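Local structure of pyridoxamine 5-phosphate-dependent dehydrase (Escherichia coli, 3B8X) at residues R275-A279 against E300-F306. The protein removes the C3'-hydroxyl group of GDP-4-keto-6-deoxy-D-mannose in a PLP-dependent combined transamination-deoxygenation reaction, a step in the biosynthesis of L-colitose for the O-antigen. The protein carries 1 engineered substitution. Numbering follows the deposited sequence.
Sequences RRKNA and ESSWFGF
Build R275-A279 as one turn of alpha helix inside the long helix 255-286, with A279 N hydrogen-bonded to R275 O at 3.0 Å, and lay E300-F306 against it as a loop running into strand 305-310. The closest CA pairs, R275 with W303 (6.4 Å) and R276 with S302 (6.5 Å), set the register. At E300, OE1 sits over the R276 guanidinium face, 3.8 Å from NH2: a long salt bridge in which no N-H points at the oxygen. R276, also salt-bridged to E297, bends back at chi3 (p), so that its NH1 donates to S301 O at 2.8 Å. S301 OG takes the W303 backbone N at 3.0 Å, closing an ST turn. S302 turns its CB from the helix, and its OG hydrogen-bonds to M166 O. W303 has positive phi and psi (44/75); its chi1 m rotamer presents the indole face to A279 CB, a CH-pi contact. The extended R275 side chain (mtt) crosses to the backbone, where NH1 donates to W303 O at 3.0 Å and to F304 O at 3.1 Å; a water joins R275 NH2 (3.0 Å) to F304 O (2.9 Å). At F304 the CA-to-CB bond points away from the helix, and the side chain comes within about 4 Å (nearest atoms) of the bound GDP-perosamine-cofactor adduct. F306, on the strand, packs CE2 3.7 Å from A279 CA, its ring stacked on F282. Helix 255-286 packs against the loop that enters the antiparallel sheet, beside the substrate pocket, as in the smaller domain of the fold type I PLP-dependent aminotransferases.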
ATOM      1  N   ARG B 275     -21.494   9.467 -19.590  1.00  5.65           N
ATOM      2  CA  ARG B 275     -20.338  10.349 -19.598  1.00  9.21           C
ATOM      3  C   ARG B 275     -20.027  10.833 -21.009  1.00 31.51           C
ATOM      4  O   ARG B 275     -19.706  12.001 -21.202  1.00 16.84           O
ATOM      5  CB  ARG B 275     -19.115   9.621 -19.069  1.00  8.67           C
ATOM      6  CG  ARG B 275     -19.098   9.464 -17.567  1.00 15.22           C
ATOM      7  CD  ARG B 275     -17.796   8.823 -17.198  1.00  6.85           C
ATOM      8  NE  ARG B 275     -17.638   8.779 -15.757  1.00 11.88           N
ATOM      9  CZ  ARG B 275     -16.893   9.636 -15.088  1.00 16.65           C
ATOM     10  NH1 ARG B 275     -16.218  10.595 -15.723  1.00 14.95           N
ATOM     11  NH2 ARG B 275     -16.865   9.540 -13.777  1.00  1.00           N
ATOM     12  N   ARG B 276     -20.032   9.939 -21.990  1.00 12.74           N
ATOM     13  CA  ARG B 276     -19.796  10.410 -23.369  1.00 20.24           C
ATOM     14  C   ARG B 276     -20.925  11.318 -23.879  1.00 17.00           C
ATOM     15  O   ARG B 276     -20.676  12.285 -24.610  1.00 21.87           O
ATOM     16  CB  ARG B 276     -19.459   9.270 -24.364  1.00 12.75           C
ATOM     17  CG  ARG B 276     -18.081   8.649 -24.102  1.00 13.60           C
ATOM     18  CD  ARG B 276     -17.889   7.270 -24.778  1.00 17.15           C
ATOM     19  NE  ARG B 276     -18.027   7.455 -26.211  1.00 13.11           N
ATOM     20  CZ  ARG B 276     -17.211   8.210 -26.941  1.00 40.93           C
ATOM     21  NH1 ARG B 276     -16.167   8.819 -26.383  1.00 18.99           N
ATOM     22  NH2 ARG B 276     -17.452   8.363 -28.233  1.00 32.15           N
ATOM     23  N   LYS B 277     -22.176  11.062 -23.495  1.00 10.99           N
ATOM     24  CA  LYS B 277     -23.212  11.988 -23.983  1.00  9.21           C
ATOM     25  C   LYS B 277     -22.996  13.344 -23.323  1.00 18.72           C
ATOM     26  O   LYS B 277     -23.187  14.387 -23.937  1.00 12.72           O
ATOM     27  CB  LYS B 277     -24.619  11.490 -23.692  1.00  9.12           C
ATOM     28  CG  LYS B 277     -25.666  12.245 -24.473  1.00 44.09           C
ATOM     29  CD  LYS B 277     -26.650  11.314 -25.155  1.00 71.05           C
ATOM     30  CE  LYS B 277     -27.738  12.121 -25.872  1.00 99.89           C
ATOM     31  NZ  LYS B 277     -29.042  12.189 -25.131  1.00 99.89           N
ATOM     32  N   ASN B 278     -22.493  13.326 -22.098  1.00 13.35           N
ATOM     33  CA  ASN B 278     -22.270  14.603 -21.435  1.00 12.13           C
ATOM     34  C   ASN B 278     -21.188  15.296 -22.217  1.00 14.18           C
ATOM     35  O   ASN B 278     -21.207  16.503 -22.380  1.00 12.34           O
ATOM     36  CB  ASN B 278     -21.766  14.414 -19.997  1.00 14.91           C
ATOM     37  CG  ASN B 278     -22.880  14.072 -19.024  1.00 20.85           C
ATOM     38  OD1 ASN B 278     -24.042  14.441 -19.217  1.00 19.02           O
ATOM     39  ND2 ASN B 278     -22.522  13.369 -17.953  1.00 11.63           N
ATOM     40  N   ALA B 279     -20.219  14.515 -22.661  1.00 12.04           N
ATOM     41  CA  ALA B 279     -19.072  15.091 -23.363  1.00 23.31           C
ATOM     42  C   ALA B 279     -19.542  15.701 -24.676  1.00 14.86           C
ATOM     43  O   ALA B 279     -19.020  16.706 -25.124  1.00 12.40           O
ATOM     44  CB  ALA B 279     -17.989  14.031 -23.598  1.00  5.41           C
ATOM     45  N   GLU B 300     -11.991   6.653 -28.595  1.00 15.00           N
ATOM     46  CA  GLU B 300     -13.223   6.910 -27.858  1.00 12.72           C
ATOM     47  C   GLU B 300     -12.908   7.159 -26.379  1.00  6.47           C
ATOM     48  O   GLU B 300     -12.616   6.236 -25.627  1.00 19.13           O
ATOM     49  CB  GLU B 300     -14.228   5.791 -28.048  1.00 18.86           C
ATOM     50  CG  GLU B 300     -14.785   5.799 -29.456  1.00 14.71           C
ATOM     51  CD  GLU B 300     -15.987   4.898 -29.621  1.00 99.89           C
ATOM     52  OE1 GLU B 300     -16.674   4.658 -28.602  1.00 99.89           O
ATOM     53  OE2 GLU B 300     -16.236   4.427 -30.758  1.00 99.89           O
ATOM     54  N   SER B 301     -12.805   8.425 -26.022  1.00 19.62           N
ATOM     55  CA  SER B 301     -12.451   8.797 -24.662  1.00  8.40           C
ATOM     56  C   SER B 301     -13.535   8.421 -23.655  1.00 11.14           C
ATOM     57  O   SER B 301     -14.720   8.348 -23.989  1.00  8.23           O
ATOM     58  CB  SER B 301     -12.197  10.316 -24.652  1.00 13.23           C
ATOM     59  OG  SER B 301     -11.985  10.845 -23.362  1.00  9.01           O
ATOM     60  N   SER B 302     -13.141   8.158 -22.404  1.00  7.19           N
ATOM     61  CA  SER B 302     -14.144   7.860 -21.379  1.00 16.46           C
ATOM     62  C   SER B 302     -14.388   9.134 -20.574  1.00 15.96           C
ATOM     63  O   SER B 302     -15.129   9.122 -19.593  1.00  7.80           O
ATOM     64  CB  SER B 302     -13.778   6.671 -20.462  1.00  8.38           C
ATOM     65  OG  SER B 302     -12.474   6.798 -19.890  1.00  8.56           O
ATOM     66  N   TRP B 303     -13.786  10.246 -20.998  1.00 16.67           N
ATOM     67  CA  TRP B 303     -14.073  11.564 -20.418  1.00 13.19           C
ATOM     68  C   TRP B 303     -14.154  11.594 -18.906  1.00 12.34           C
ATOM     69  O   TRP B 303     -15.237  11.778 -18.328  1.00 14.33           O
ATOM     70  CB  TRP B 303     -15.400  12.103 -21.011  1.00 11.63           C
ATOM     71  CG  TRP B 303     -15.284  12.370 -22.497  1.00 13.98           C
ATOM     72  CD1 TRP B 303     -15.677  11.549 -23.530  1.00 12.52           C
ATOM     73  CD2 TRP B 303     -14.631  13.493 -23.109  1.00 22.53           C
ATOM     74  NE1 TRP B 303     -15.319  12.103 -24.747  1.00  9.47           N
ATOM     75  CE2 TRP B 303     -14.665  13.288 -24.515  1.00 32.69           C
ATOM     76  CE3 TRP B 303     -14.029  14.667 -22.602  1.00  7.35           C
ATOM     77  CZ2 TRP B 303     -14.142  14.220 -25.421  1.00 11.66           C
ATOM     78  CZ3 TRP B 303     -13.518  15.620 -23.518  1.00  8.79           C
ATOM     79  CH2 TRP B 303     -13.595  15.386 -24.909  1.00 16.24           C
ATOM     80  N   PHE B 304     -13.006  11.527 -18.249  1.00  9.32           N
ATOM     81  CA  PHE B 304     -12.965  11.466 -16.797  1.00 19.88           C
ATOM     82  C   PHE B 304     -13.477  12.782 -16.223  1.00 12.06           C
ATOM     83  O   PHE B 304     -14.177  12.825 -15.198  1.00 10.47           O
ATOM     84  CB  PHE B 304     -11.509  11.198 -16.401  1.00 15.82           C
ATOM     85  CG  PHE B 304     -11.244  11.309 -14.937  1.00 13.72           C
ATOM     86  CD1 PHE B 304     -11.334  10.183 -14.117  1.00 10.20           C
ATOM     87  CD2 PHE B 304     -10.854  12.528 -14.408  1.00 15.48           C
ATOM     88  CE1 PHE B 304     -11.056  10.282 -12.754  1.00 14.13           C
ATOM     89  CE2 PHE B 304     -10.595  12.675 -13.061  1.00 12.29           C
ATOM     90  CZ  PHE B 304     -10.689  11.541 -12.209  1.00 12.00           C
ATOM     91  N   GLY B 305     -13.096  13.861 -16.889  1.00  4.54           N
ATOM     92  CA  GLY B 305     -13.483  15.217 -16.512  1.00  5.44           C
ATOM     93  C   GLY B 305     -13.391  16.108 -17.733  1.00 11.89           C
ATOM     94  O   GLY B 305     -12.980  15.665 -18.793  1.00 11.28           O
ATOM     95  N   PHE B 306     -13.727  17.374 -17.569  1.00 12.11           N
ATOM     96  CA  PHE B 306     -13.706  18.348 -18.653  1.00 11.98           C
ATOM     97  C   PHE B 306     -12.634  19.409 -18.456  1.00  3.78           C
ATOM     98  O   PHE B 306     -12.802  20.341 -17.641  1.00  9.91           O
ATOM     99  CB  PHE B 306     -15.083  19.022 -18.666  1.00  9.81           C
ATOM    100  CG  PHE B 306     -16.177  18.096 -19.068  1.00 14.51           C
ATOM    101  CD1 PHE B 306     -17.341  17.986 -18.307  1.00 20.71           C
ATOM    102  CD2 PHE B 306     -16.006  17.284 -20.192  1.00 12.63           C
ATOM    103  CE1 PHE B 306     -18.379  17.157 -18.732  1.00 10.61           C
ATOM    104  CE2 PHE B 306     -17.017  16.419 -20.624  1.00  7.14           C
ATOM    105  CZ  PHE B 306     -18.185  16.334 -19.851  1.00  3.89           C
TER
HETATM  106  O   HOH W   1     -14.561  11.244 -12.833  1.00 11.82           O